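PDB 4RU4: tail spike protein gp49 from Pseudomonas phage LKA1, which probably cleaves the O-specific polysaccharide of the Pseudomonas host surface as a lyase during phage entry. Local coordinates for residues B[232-237]-B[256-261]; B[89-94]-B[110-115]; B[281-286]-B[311-316]; B[222-227]-B[245-250]. One frame throughout, in Å; residues are numbered along the deposited sequence.

All four contacts lie in the beta-helix of the spike, away from the calcium site at Gly-368 and Asp-394. Contacts 1 and 3 belong to the same wall, with centres about 10 Å apart. The pairing of strands 254-257 and 281-284 joins them, with Asn-258 N 2.9 Å from Asp-284 O, a probable hydrogen bond. Contact 4 pairs strands of another wall; it shares one coil with contact 1, about 13 Å away between centres. Phe-248 CZ packs on Val-233 CG2 at 3.7 Å, in the interior between them. Contact 2 spans the interior of the coil before those of contact 4, centres about 11 Å apart; Cys-114 O is 2.9 Å from Glu-226 N, probably a hydrogen bond.

Contact 1. Residues B[232-237]-B[256-261]; sequences RVDDVT and ITNSNI. With EDO (1,2-ethanediol), chain S.
Asp-234 OD1 accepts two side-chain hydrogen bonds from the next coil. Thr-257 OG1 donates at 2.7 Å, on the anti side of the carboxylate and somewhat out of its plane. Asn-258 ND2 donates to the same Asp-234 OD1 at 2.6 Å, nearly in line with the C-O bond. The carboxylate and amide planes are steeply turned, 77° apart. Thr-257 OG1 sits between its own backbone N and carbonyl carbon (chi1 50°), on the side of the aspartate.

Ser-259 OG is a second polar hub. It accepts from Val-236 N at 3.2 Å in an almost straight bond, and it donates to Thr-257 O at 2.7 Å from above the carbonyl plane. Thr-257 O also accepts from Asp-235 N. The hydroxyl thus ties the turn at Asn-258 to the turn at Asp-235. Asn-260 N donates to Val-236 O at 2.9 Å, where pairing resumes beyond the turns.

On the other face Val-233 and Ile-256 lie side by side, with CG1 of Val-233 3.8 Å from CD1 of Ile-256. Toward the second subunit a bound ethanediol, probably from the crystallisation liquor, donates from O1 to Asn-258 O at 2.8 Å and from O2 to Asp-235 OD1; Arg-232 of the second subunit also binds it. The polar end of Asn-260 turns to Asp-253 of the second subunit.

Asn-258 OD1 accepts from Asn-285 ND2, at the matching positive-phi corner one coil on. Strand 232-234 runs parallel to strands 206-209 and 254-257, and the latter is followed by strand 281-284. Phe-248 of strand 247-249 covers Val-233 and Ile-256 from the interior.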
loop_
_atom_site.group_PDB
_atom_site.type_symbol
_atom_site.label_atom_id
_atom_site.label_comp_id
_atom_site.label_asym_id
_atom_site.label_seq_id
_atom_site.Cartn_x
_atom_site.Cartn_y
_atom_site.Cartn_z
ATOM N N ARG B 232 11.753 9.503 -19.426
ATOM C CA ARG B 232 10.522 8.722 -19.371
ATOM C C ARG B 232 10.634 7.520 -20.285
ATOM O O ARG B 232 11.036 7.654 -21.450
ATOM C CB ARG B 232 9.351 9.603 -19.828
ATOM C CG ARG B 232 9.052 10.770 -18.872
ATOM C CD ARG B 232 8.505 10.220 -17.575
ATOM N NE ARG B 232 8.197 11.227 -16.555
ATOM C CZ ARG B 232 9.029 11.575 -15.569
ATOM N NH1 ARG B 232 10.255 11.041 -15.510
ATOM N NH2 ARG B 232 8.646 12.488 -14.667
ATOM N N VAL B 233 10.337 6.330 -19.762
ATOM C CA VAL B 233 10.254 5.112 -20.595
ATOM C C VAL B 233 8.893 4.492 -20.290
ATOM O O VAL B 233 8.565 4.260 -19.114
ATOM C CB VAL B 233 11.375 4.105 -20.260
ATOM C CG1 VAL B 233 11.237 2.821 -21.121
ATOM C CG2 VAL B 233 12.762 4.741 -20.457
ATOM N N ASP B 234 8.067 4.268 -21.311
ATOM C CA ASP B 234 6.699 3.832 -21.050
ATOM C C ASP B 234 6.265 2.858 -22.133
ATOM O O ASP B 234 6.594 3.050 -23.310
ATOM C CB ASP B 234 5.752 5.037 -21.017
ATOM C CG ASP B 234 4.300 4.633 -20.795
ATOM O OD1 ASP B 234 4.011 3.917 -19.808
ATOM O OD2 ASP B 234 3.450 5.003 -21.631
ATOM N N ASP B 235 5.584 1.795 -21.721
ATOM C CA ASP B 235 4.980 0.868 -22.667
ATOM C C ASP B 235 6.050 0.269 -23.597
ATOM O O ASP B 235 5.832 0.145 -24.793
ATOM C CB ASP B 235 3.888 1.634 -23.449
ATOM C CG ASP B 235 3.049 0.742 -24.334
ATOM O OD1 ASP B 235 2.846 -0.438 -23.971
ATOM O OD2 ASP B 235 2.581 1.237 -25.396
ATOM N N VAL B 236 7.213 -0.104 -23.062
ATOM C CA VAL B 236 8.219 -0.732 -23.911
ATOM C C VAL B 236 8.356 -2.210 -23.602
ATOM O O VAL B 236 8.081 -2.660 -22.483
ATOM C CB VAL B 236 9.627 -0.062 -23.883
ATOM C CG1 VAL B 236 9.536 1.441 -24.221
ATOM C CG2 VAL B 236 10.330 -0.312 -22.556
ATOM N N THR B 237 8.783 -2.957 -24.603
ATOM C CA THR B 237 9.133 -4.347 -24.405
ATOM C C THR B 237 10.623 -4.495 -24.711
ATOM O O THR B 237 11.072 -4.065 -25.752
ATOM C CB THR B 237 8.291 -5.264 -25.314
ATOM O OG1 THR B 237 6.907 -5.082 -24.997
ATOM C CG2 THR B 237 8.651 -6.738 -25.071
ATOM N N ILE B 256 10.272 4.454 -15.337
ATOM C CA ILE B 256 9.884 3.458 -16.331
ATOM C C ILE B 256 8.550 2.862 -15.904
ATOM O O ILE B 256 8.404 2.417 -14.756
ATOM C CB ILE B 256 10.916 2.361 -16.538
ATOM C CG1 ILE B 256 10.374 1.301 -17.524
ATOM C CG2 ILE B 256 11.320 1.673 -15.204
ATOM C CD1 ILE B 256 11.492 0.464 -18.154
ATOM N N THR B 257 7.580 2.860 -16.817
ATOM C CA THR B 257 6.205 2.460 -16.459
ATOM C C THR B 257 5.621 1.487 -17.498
ATOM O O THR B 257 5.962 1.554 -18.690
ATOM C CB THR B 257 5.278 3.692 -16.383
ATOM O OG1 THR B 257 5.446 4.481 -17.582
ATOM C CG2 THR B 257 5.631 4.558 -15.155
ATOM N N ASN B 258 4.725 0.604 -17.056
ATOM C CA ASN B 258 3.935 -0.205 -18.010
ATOM C C ASN B 258 4.776 -1.006 -19.031
ATOM O O ASN B 258 4.366 -1.205 -20.190
ATOM C CB ASN B 258 2.958 0.718 -18.735
ATOM C CG ASN B 258 2.265 1.697 -17.778
ATOM O OD1 ASN B 258 1.745 1.282 -16.743
ATOM N ND2 ASN B 258 2.282 3.003 -18.108
ATOM N N SER B 259 5.941 -1.483 -18.599
ATOM C CA SER B 259 6.906 -2.087 -19.519
ATOM C C SER B 259 7.197 -3.546 -19.174
ATOM O O SER B 259 7.057 -3.953 -18.024
ATOM C CB SER B 259 8.204 -1.254 -19.551
ATOM O OG SER B 259 7.881 0.065 -19.967
ATOM N N ASN B 260 7.601 -4.317 -20.172
ATOM C CA ASN B 260 7.965 -5.716 -19.965
ATOM C C ASN B 260 9.426 -5.871 -20.337
ATOM O O ASN B 260 9.791 -5.721 -21.488
ATOM C CB ASN B 260 7.097 -6.667 -20.800
ATOM C CG ASN B 260 5.715 -6.901 -20.167
ATOM O OD1 ASN B 260 5.201 -6.033 -19.466
ATOM N ND2 ASN B 260 5.138 -8.079 -20.385
ATOM N N ILE B 261 10.244 -6.186 -19.344
ATOM C CA ILE B 261 11.679 -6.252 -19.524
ATOM C C ILE B 261 12.154 -7.655 -19.172
ATOM O O ILE B 261 11.841 -8.180 -18.087
ATOM C CB ILE B 261 12.412 -5.271 -18.587
ATOM C CG1 ILE B 261 11.790 -3.854 -18.644
ATOM C CG2 ILE B 261 13.917 -5.262 -18.939
ATOM C CD1 ILE B 261 11.758 -3.248 -20.065
HETATM C C1 EDO S . 4.844 -3.824 -22.260
HETATM O O1 EDO S . 3.804 -3.702 -21.287
HETATM C C2 EDO S . 4.233 -4.014 -23.634
HETATM O O2 EDO S . 3.191 -3.062 -23.782
HETATM O O HOH W 1 1.742 -1.330 -21.666
#

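Contact 2. Residues B[89-94]-B[110-115]; sequences LQIAGD and SVLSCV
Leu-89 CD2 lies 3.8 Å from Ser-113 O, a carbonyl that takes a weak hydrogen bond from Ser-85 OG of strand 82-86. No hydrogen bond crosses between 89-94 and 110-115, so the rest is contact between apolar side chains.

Leu-89 carries most of it. Its CG is anti to the backbone N (chi1 -178°), and chi2 (62°) turns the branches. CD2 of Leu-89 lies 4.0 Å from CG of Leu-112. The two leucines cross obliquely. At its base, Leu-89 CB is 3.7 Å from Cys-114 CB. Cys-114 SG is anti to its own backbone N (chi1 -171°) and sits 4.0 Å from Leu-89 CB. Leu-89 therefore touches Leu-112 with a branch end and Cys-114 with its root.

Ile-91 makes the second point of contact. It and Leu-112 meet tip to tip, with Ile-91 CD1 3.6 Å from Leu-112 CD1. Leu-112 CD2 is also near that methyl, so Ile-91 CD1 faces the fork of the leucine.

The two segments do not pair as strands. They face each other across the hydrophobic interior of a pectin lyase-like beta-helix. Strand 89-93 pairs with strands 70-72 and 206-209 in one wall. Strand 113-120 pairs with strands 82-86 and 221-226 in another. Ile-208, Ile-83 and Leu-223 from these neighbours also pack on Leu-112.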
loop_
_atom_site.group_PDB
_atom_site.type_symbol
_atom_site.label_atom_id
_atom_site.label_comp_id
_atom_site.label_asym_id
_atom_site.label_seq_id
_atom_site.Cartn_x
_atom_site.Cartn_y
_atom_site.Cartn_z
ATOM N N LEU B 89 16.371 12.513 -26.562
ATOM C CA LEU B 89 16.029 11.392 -27.425
ATOM C C LEU B 89 14.541 11.197 -27.282
ATOM O O LEU B 89 14.067 10.937 -26.179
ATOM C CB LEU B 89 16.741 10.123 -26.937
ATOM C CG LEU B 89 16.541 8.827 -27.739
ATOM C CD1 LEU B 89 17.067 8.979 -29.182
ATOM C CD2 LEU B 89 17.241 7.661 -27.064
ATOM N N GLN B 90 13.803 11.342 -28.382
ATOM C CA GLN B 90 12.348 11.188 -28.355
ATOM C C GLN B 90 11.964 10.175 -29.403
ATOM O O GLN B 90 12.134 10.427 -30.601
ATOM C CB GLN B 90 11.672 12.520 -28.665
ATOM C CG GLN B 90 11.993 13.590 -27.651
ATOM C CD GLN B 90 11.447 14.920 -28.098
ATOM O OE1 GLN B 90 12.014 15.559 -28.980
ATOM N NE2 GLN B 90 10.331 15.325 -27.524
ATOM N N ILE B 91 11.486 9.015 -28.954
ATOM C CA ILE B 91 11.142 7.928 -29.872
ATOM C C ILE B 91 9.856 7.291 -29.396
ATOM O O ILE B 91 9.755 6.906 -28.226
ATOM C CB ILE B 91 12.243 6.840 -29.887
ATOM C CG1 ILE B 91 13.482 7.344 -30.604
ATOM C CG2 ILE B 91 11.720 5.521 -30.536
ATOM C CD1 ILE B 91 14.695 6.558 -30.238
ATOM N N ALA B 92 8.868 7.210 -30.284
ATOM C CA ALA B 92 7.611 6.544 -29.974
ATOM C C ALA B 92 7.187 5.662 -31.154
ATOM O O ALA B 92 7.309 6.080 -32.307
ATOM C CB ALA B 92 6.524 7.578 -29.656
ATOM N N GLY B 93 6.701 4.454 -30.867
ATOM C CA GLY B 93 6.315 3.519 -31.915
ATOM C C GLY B 93 4.840 3.171 -31.827
ATOM O O GLY B 93 4.081 3.875 -31.151
ATOM N N ASP B 94 4.439 2.087 -32.490
ATOM C CA ASP B 94 3.031 1.690 -32.511
ATOM C C ASP B 94 2.776 0.560 -31.538
ATOM O O ASP B 94 1.754 -0.126 -31.622
ATOM C CB ASP B 94 2.627 1.224 -33.911
ATOM C CG ASP B 94 2.526 2.363 -34.894
ATOM O OD1 ASP B 94 2.340 3.513 -34.453
ATOM O OD2 ASP B 94 2.651 2.114 -36.110
ATOM N N SER B 110 25.097 -0.105 -26.231
ATOM C CA SER B 110 23.658 -0.060 -25.981
ATOM C C SER B 110 22.864 -0.046 -27.291
ATOM O O SER B 110 23.330 0.472 -28.313
ATOM C CB SER B 110 23.288 1.207 -25.177
ATOM O OG SER B 110 24.110 1.323 -24.030
ATOM N N VAL B 111 21.663 -0.603 -27.259
ATOM C CA VAL B 111 20.808 -0.546 -28.452
ATOM C C VAL B 111 20.330 0.886 -28.707
ATOM O O VAL B 111 20.387 1.384 -29.831
ATOM C CB VAL B 111 19.590 -1.484 -28.357
ATOM C CG1 VAL B 111 18.786 -1.420 -29.666
ATOM C CG2 VAL B 111 20.046 -2.935 -28.087
ATOM N N LEU B 112 19.869 1.544 -27.642
ATOM C CA LEU B 112 19.333 2.877 -27.717
ATOM C C LEU B 112 19.938 3.608 -26.524
ATOM O O LEU B 112 19.989 3.052 -25.410
ATOM C CB LEU B 112 17.808 2.780 -27.575
ATOM C CG LEU B 112 16.852 3.843 -28.073
ATOM C CD1 LEU B 112 17.244 4.183 -29.504
ATOM C CD2 LEU B 112 15.411 3.328 -28.033
ATOM N N SER B 113 20.437 4.821 -26.741
ATOM C CA SER B 113 21.061 5.533 -25.628
ATOM C C SER B 113 20.953 7.039 -25.748
ATOM O O SER B 113 20.988 7.604 -26.856
ATOM C CB SER B 113 22.533 5.120 -25.444
ATOM O OG SER B 113 23.314 5.502 -26.567
ATOM N N CYS B 114 20.829 7.693 -24.593
ATOM C CA CYS B 114 20.885 9.144 -24.533
ATOM C C CYS B 114 21.711 9.545 -23.320
ATOM O O CYS B 114 21.474 9.043 -22.217
ATOM C CB CYS B 114 19.491 9.769 -24.434
ATOM S SG CYS B 114 19.588 11.581 -24.613
ATOM N N VAL B 115 22.695 10.421 -23.529
ATOM C CA VAL B 115 23.585 10.831 -22.440
ATOM C C VAL B 115 23.561 12.368 -22.295
ATOM O O VAL B 115 23.837 13.104 -23.258
ATOM C CB VAL B 115 25.045 10.364 -22.698
ATOM C CG1 VAL B 115 25.969 10.730 -21.517
ATOM C CG2 VAL B 115 25.100 8.865 -23.003
#

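Contact 3. Residues B[281-286]-B[311-316]; sequences GGADNC and VRMRNC
Gly-281 and Arg-312 open a run of backbone hydrogen bonds between two parallel strands, whose directions differ by 13°. Arg-312 N donates to Gly-281 O, and Ala-283 N donates to Arg-312 O at 3.2 Å. Arg-314 N donates to Ala-283 O at 2.9 Å, and Asn-285 N to Arg-314 O. Gly-282 takes an extended shape with phi 143°, suited to glycine. Val-311 CG1 rests 3.8 Å from Gly-282 CA.

Polar side chains meet on the face of Asp-284 and Arg-314. Asn-315 ND2 gives Asp-284 OD1 a weak bond of 3.3 Å. The two side chains lie side by side, with carboxylate and amide planes 62° apart. A water donates to Asp-284 OD2 at 2.8 Å and weakly bridges to Arg-314 NH1. The main partner of Arg-314 is Glu-341, in a salt bridge on the next coil. Arg-312 CB sits over the centre of the Arg-314 guanidinium.

This is one step of a parallel beta-helix, as in the pectin lyase-like family. Strand 281-284 also pairs with strand 254-257, and strand 312-314 with strand 338-341. Asn-285 and Asn-315 occupy matching corners, both with positive phi.

Sulfur contacts lie on the face of Ala-283 and Met-313 and at the corner. Cys-286 N donates to Cys-316 SG at 3.5 Å. The same SG is 3.8 Å from Cys-286 CB. Ala-283 CB meets Met-313 SD at 4.2 Å.

Between subunits, Asn-315 packs on the Asn-315 of the third subunit.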
loop_
_atom_site.group_PDB
_atom_site.type_symbol
_atom_site.label_atom_id
_atom_site.label_comp_id
_atom_site.label_asym_id
_atom_site.label_seq_id
_atom_site.Cartn_x
_atom_site.Cartn_y
_atom_site.Cartn_z
ATOM N N GLY B 281 12.116 9.117 -8.759
ATOM C CA GLY B 281 11.652 8.236 -9.820
ATOM C C GLY B 281 11.519 6.793 -9.376
ATOM O O GLY B 281 11.316 6.499 -8.189
ATOM N N GLY B 282 11.592 5.881 -10.352
ATOM C CA GLY B 282 11.452 4.467 -10.070
ATOM C C GLY B 282 10.701 3.722 -11.164
ATOM O O GLY B 282 10.616 4.200 -12.286
ATOM N N ALA B 283 10.174 2.550 -10.821
ATOM C CA ALA B 283 9.524 1.656 -11.791
ATOM C C ALA B 283 8.108 1.367 -11.330
ATOM O O ALA B 283 7.866 1.148 -10.152
ATOM C CB ALA B 283 10.299 0.341 -11.903
ATOM N N ASP B 284 7.167 1.321 -12.272
ATOM C CA ASP B 284 5.776 1.215 -11.905
ATOM C C ASP B 284 5.058 0.365 -12.940
ATOM O O ASP B 284 5.165 0.616 -14.164
ATOM C CB ASP B 284 5.113 2.599 -11.833
ATOM C CG ASP B 284 3.796 2.578 -11.074
ATOM O OD1 ASP B 284 2.977 1.680 -11.305
ATOM O OD2 ASP B 284 3.576 3.460 -10.212
ATOM N N ASN B 285 4.338 -0.623 -12.423
ATOM C CA ASN B 285 3.503 -1.479 -13.258
ATOM C C ASN B 285 4.312 -2.198 -14.334
ATOM O O ASN B 285 3.875 -2.283 -15.482
ATOM C CB ASN B 285 2.398 -0.670 -13.918
ATOM C CG ASN B 285 1.250 -1.544 -14.359
ATOM O OD1 ASN B 285 1.005 -2.599 -13.763
ATOM N ND2 ASN B 285 0.557 -1.139 -15.412
ATOM N N CYS B 286 5.488 -2.704 -13.965
ATOM C CA CYS B 286 6.331 -3.439 -14.905
ATOM C C CYS B 286 6.373 -4.931 -14.602
ATOM O O CYS B 286 6.347 -5.328 -13.420
ATOM C CB CYS B 286 7.765 -2.907 -14.870
ATOM S SG CYS B 286 7.937 -1.216 -15.515
ATOM N N VAL B 311 14.178 6.196 -4.668
ATOM C CA VAL B 311 13.779 5.432 -5.850
ATOM C C VAL B 311 12.796 4.364 -5.383
ATOM O O VAL B 311 13.062 3.617 -4.434
ATOM C CB VAL B 311 14.991 4.845 -6.634
ATOM C CG1 VAL B 311 14.508 4.115 -7.891
ATOM C CG2 VAL B 311 16.006 5.966 -7.000
ATOM N N ARG B 312 11.625 4.348 -6.019
ATOM C CA ARG B 312 10.505 3.565 -5.533
ATOM C C ARG B 312 10.049 2.566 -6.598
ATOM O O ARG B 312 9.703 2.964 -7.703
ATOM C CB ARG B 312 9.360 4.514 -5.149
ATOM C CG ARG B 312 9.824 5.661 -4.272
ATOM C CD ARG B 312 10.161 5.141 -2.852
ATOM N NE ARG B 312 10.599 6.244 -1.997
ATOM C CZ ARG B 312 10.909 6.107 -0.704
ATOM N NH1 ARG B 312 10.838 4.915 -0.119
ATOM N NH2 ARG B 312 11.279 7.167 0.004
ATOM N N MET B 313 10.048 1.266 -6.268
ATOM C CA MET B 313 9.553 0.258 -7.191
ATOM C C MET B 313 8.146 -0.128 -6.735
ATOM O O MET B 313 7.963 -0.584 -5.605
ATOM C CB MET B 313 10.450 -0.983 -7.178
ATOM C CG MET B 313 11.947 -0.704 -7.087
ATOM S SD MET B 313 12.561 0.478 -8.316
ATOM C CE MET B 313 14.279 0.489 -7.827
ATOM N N ARG B 314 7.155 0.018 -7.614
ATOM C CA ARG B 314 5.768 -0.160 -7.200
ATOM C C ARG B 314 4.992 -0.965 -8.211
ATOM O O ARG B 314 5.176 -0.776 -9.419
ATOM C CB ARG B 314 5.095 1.201 -7.056
ATOM C CG ARG B 314 5.727 2.068 -5.951
ATOM C CD ARG B 314 4.936 3.335 -5.688
ATOM N NE ARG B 314 5.411 4.001 -4.479
ATOM C CZ ARG B 314 5.916 5.226 -4.444
ATOM N NH1 ARG B 314 6.016 5.940 -5.551
ATOM N NH2 ARG B 314 6.314 5.737 -3.286
ATOM N N ASN B 315 4.117 -1.836 -7.719
ATOM C CA ASN B 315 3.123 -2.489 -8.592
ATOM C C ASN B 315 3.756 -3.342 -9.712
ATOM O O ASN B 315 3.213 -3.419 -10.818
ATOM C CB ASN B 315 2.153 -1.449 -9.183
ATOM C CG ASN B 315 1.583 -0.475 -8.118
ATOM O OD1 ASN B 315 1.318 -0.862 -6.993
ATOM N ND2 ASN B 315 1.406 0.791 -8.493
ATOM N N CYS B 316 4.889 -3.981 -9.416
ATOM C CA CYS B 316 5.586 -4.841 -10.385
ATOM C C CYS B 316 5.514 -6.315 -10.023
ATOM O O CYS B 316 5.317 -6.668 -8.857
ATOM C CB CYS B 316 7.071 -4.463 -10.474
ATOM S SG CYS B 316 7.399 -2.771 -11.066
HETATM O O HOH W 2 5.421 4.857 -8.671
#

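Contact 4. Residues B[222-227]-B[245-250]; sequences GLLVEA and GVYFAR
Glu-226 CG is anti to the backbone N (chi1 175°), and the chain stays extended beyond it toward Arg-250. Arg-250 bends at chi3 (-69°), which places NE; its guanidinium lies beside the glutamate. The two side chains run side by side and point the same way. Arg-250 NH2 donates to Glu-226 OE2 at 2.9 Å in a nearly straight bond (171°), forming a salt bridge. The acceptor lies in the guanidinium plane, but the donor stands above the carboxylate plane. A water donates to Glu-226 OE2 and accepts from Arg-250 NE, so it closes a second path between the groups. Arg-250 NH1 forms its own salt bridge with Asp-300. Glu-302 lies close to Glu-226, and Arg-250 NH2 makes a long, weak ion pair with it, so the arginine lies among several acids.

Apolar contacts lie on both faces. On the face of Glu-226, Ala-249 CB lies 4.0 Å from Glu-226 CG. Earlier in the same strands, Leu-224 CD1 is 3.9 Å from Tyr-247 CB and 3.4 Å from Tyr-247 O. On the opposite face Val-225 CB approaches Phe-248 CD1 at 3.9 Å. The Phe-248 ring also meets that of Phe-275 on the following coil.

The backbones pair in parallel. Tyr-247 N donates to Leu-223 O at 2.8 Å and Val-225 N to Tyr-247 O at 3.0 Å. Ala-249 N then donates to Val-225 O, and Ala-227 N to Ala-249 O at 2.8 Å. Strand 221-226 also pairs with strand 113-120, and strand 247-249 with strand 271-276. Such coil-by-coil parallel pairing, with the valine and phenylalanine turned to the interior, is typical of a pectin lyase-like beta-helix.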
loop_
_atom_site.group_PDB
_atom_site.type_symbol
_atom_site.label_atom_id
_atom_site.label_comp_id
_atom_site.label_asym_id
_atom_site.label_seq_id
_atom_site.Cartn_x
_atom_site.Cartn_y
_atom_site.Cartn_z
ATOM N N GLY B 222 20.030 -2.765 -23.134
ATOM C CA GLY B 222 18.950 -2.567 -24.088
ATOM C C GLY B 222 18.763 -1.080 -24.275
ATOM O O GLY B 222 18.886 -0.563 -25.385
ATOM N N LEU B 223 18.470 -0.381 -23.187
ATOM C CA LEU B 223 18.358 1.073 -23.216
ATOM C C LEU B 223 19.227 1.662 -22.109
ATOM O O LEU B 223 19.147 1.208 -20.958
ATOM C CB LEU B 223 16.903 1.485 -23.011
ATOM C CG LEU B 223 16.598 2.930 -22.638
ATOM C CD1 LEU B 223 17.036 3.907 -23.728
ATOM C CD2 LEU B 223 15.110 3.044 -22.387
ATOM N N LEU B 224 20.047 2.662 -22.453
ATOM C CA LEU B 224 20.868 3.382 -21.475
ATOM C C LEU B 224 20.469 4.853 -21.503
ATOM O O LEU B 224 20.485 5.458 -22.558
ATOM C CB LEU B 224 22.352 3.307 -21.850
ATOM C CG LEU B 224 23.241 4.199 -20.978
ATOM C CD1 LEU B 224 23.254 3.733 -19.529
ATOM C CD2 LEU B 224 24.671 4.254 -21.552
ATOM N N VAL B 225 20.138 5.428 -20.353
ATOM C CA VAL B 225 19.866 6.863 -20.267
ATOM C C VAL B 225 20.750 7.344 -19.120
ATOM O O VAL B 225 20.673 6.819 -18.011
ATOM C CB VAL B 225 18.360 7.188 -19.976
ATOM C CG1 VAL B 225 18.157 8.696 -19.841
ATOM C CG2 VAL B 225 17.436 6.593 -21.052
ATOM N N GLU B 226 21.617 8.306 -19.393
ATOM C CA GLU B 226 22.625 8.704 -18.419
ATOM C C GLU B 226 22.625 10.236 -18.247
ATOM O O GLU B 226 22.555 10.966 -19.235
ATOM C CB GLU B 226 24.008 8.211 -18.864
ATOM C CG GLU B 226 25.163 8.688 -17.952
ATOM C CD GLU B 226 26.487 7.983 -18.249
ATOM O OE1 GLU B 226 26.512 7.097 -19.144
ATOM O OE2 GLU B 226 27.499 8.325 -17.582
ATOM N N ALA B 227 22.696 10.699 -16.999
ATOM C CA ALA B 227 22.771 12.135 -16.679
ATOM C C ALA B 227 21.640 12.944 -17.299
ATOM O O ALA B 227 21.881 13.970 -17.966
ATOM C CB ALA B 227 24.164 12.728 -17.071
ATOM N N GLY B 245 18.768 -4.877 -19.154
ATOM C CA GLY B 245 17.689 -4.536 -20.061
ATOM C C GLY B 245 17.559 -3.028 -20.187
ATOM O O GLY B 245 17.606 -2.490 -21.279
ATOM N N VAL B 246 17.399 -2.345 -19.051
ATOM C CA VAL B 246 17.293 -0.885 -19.011
ATOM C C VAL B 246 18.237 -0.403 -17.914
ATOM O O VAL B 246 18.197 -0.911 -16.799
ATOM C CB VAL B 246 15.853 -0.427 -18.670
ATOM C CG1 VAL B 246 15.755 1.088 -18.600
ATOM C CG2 VAL B 246 14.875 -0.948 -19.725
ATOM N N TYR B 247 19.081 0.566 -18.240
ATOM C CA TYR B 247 20.033 1.095 -17.275
ATOM C C TYR B 247 19.874 2.597 -17.218
ATOM O O TYR B 247 20.159 3.277 -18.195
ATOM C CB TYR B 247 21.458 0.734 -17.711
ATOM C CG TYR B 247 22.565 1.002 -16.699
ATOM C CD1 TYR B 247 22.435 1.963 -15.706
ATOM C CD2 TYR B 247 23.739 0.272 -16.742
ATOM C CE1 TYR B 247 23.457 2.202 -14.779
ATOM C CE2 TYR B 247 24.760 0.492 -15.827
ATOM C CZ TYR B 247 24.611 1.464 -14.849
ATOM O OH TYR B 247 25.635 1.680 -13.946
ATOM N N PHE B 248 19.431 3.104 -16.064
ATOM C CA PHE B 248 19.420 4.527 -15.792
ATOM C C PHE B 248 20.659 4.849 -14.944
ATOM O O PHE B 248 20.850 4.258 -13.872
ATOM C CB PHE B 248 18.167 4.941 -15.005
ATOM C CG PHE B 248 16.872 4.816 -15.784
ATOM C CD1 PHE B 248 16.569 5.698 -16.798
ATOM C CD2 PHE B 248 15.946 3.845 -15.448
ATOM C CE1 PHE B 248 15.369 5.600 -17.518
ATOM C CE2 PHE B 248 14.722 3.731 -16.145
ATOM C CZ PHE B 248 14.432 4.621 -17.172
ATOM N N ALA B 249 21.490 5.781 -15.415
ATOM C CA ALA B 249 22.726 6.127 -14.701
ATOM C C ALA B 249 22.693 7.621 -14.396
ATOM O O ALA B 249 22.541 8.429 -15.314
ATOM C CB ALA B 249 23.958 5.784 -15.543
ATOM N N ARG B 250 22.853 7.983 -13.128
ATOM C CA ARG B 250 22.899 9.393 -12.755
ATOM C C ARG B 250 21.702 10.185 -13.279
ATOM O O ARG B 250 21.869 11.298 -13.782
ATOM C CB ARG B 250 24.208 10.046 -13.255
ATOM C CG ARG B 250 25.389 9.847 -12.309
ATOM C CD ARG B 250 26.696 10.264 -12.975
ATOM N NE ARG B 250 27.051 9.334 -14.045
ATOM C CZ ARG B 250 27.623 8.157 -13.833
ATOM N NH1 ARG B 250 27.900 7.776 -12.586
ATOM N NH2 ARG B 250 27.898 7.349 -14.845
HETATM O O HOH W 3 27.572 11.018 -16.546
#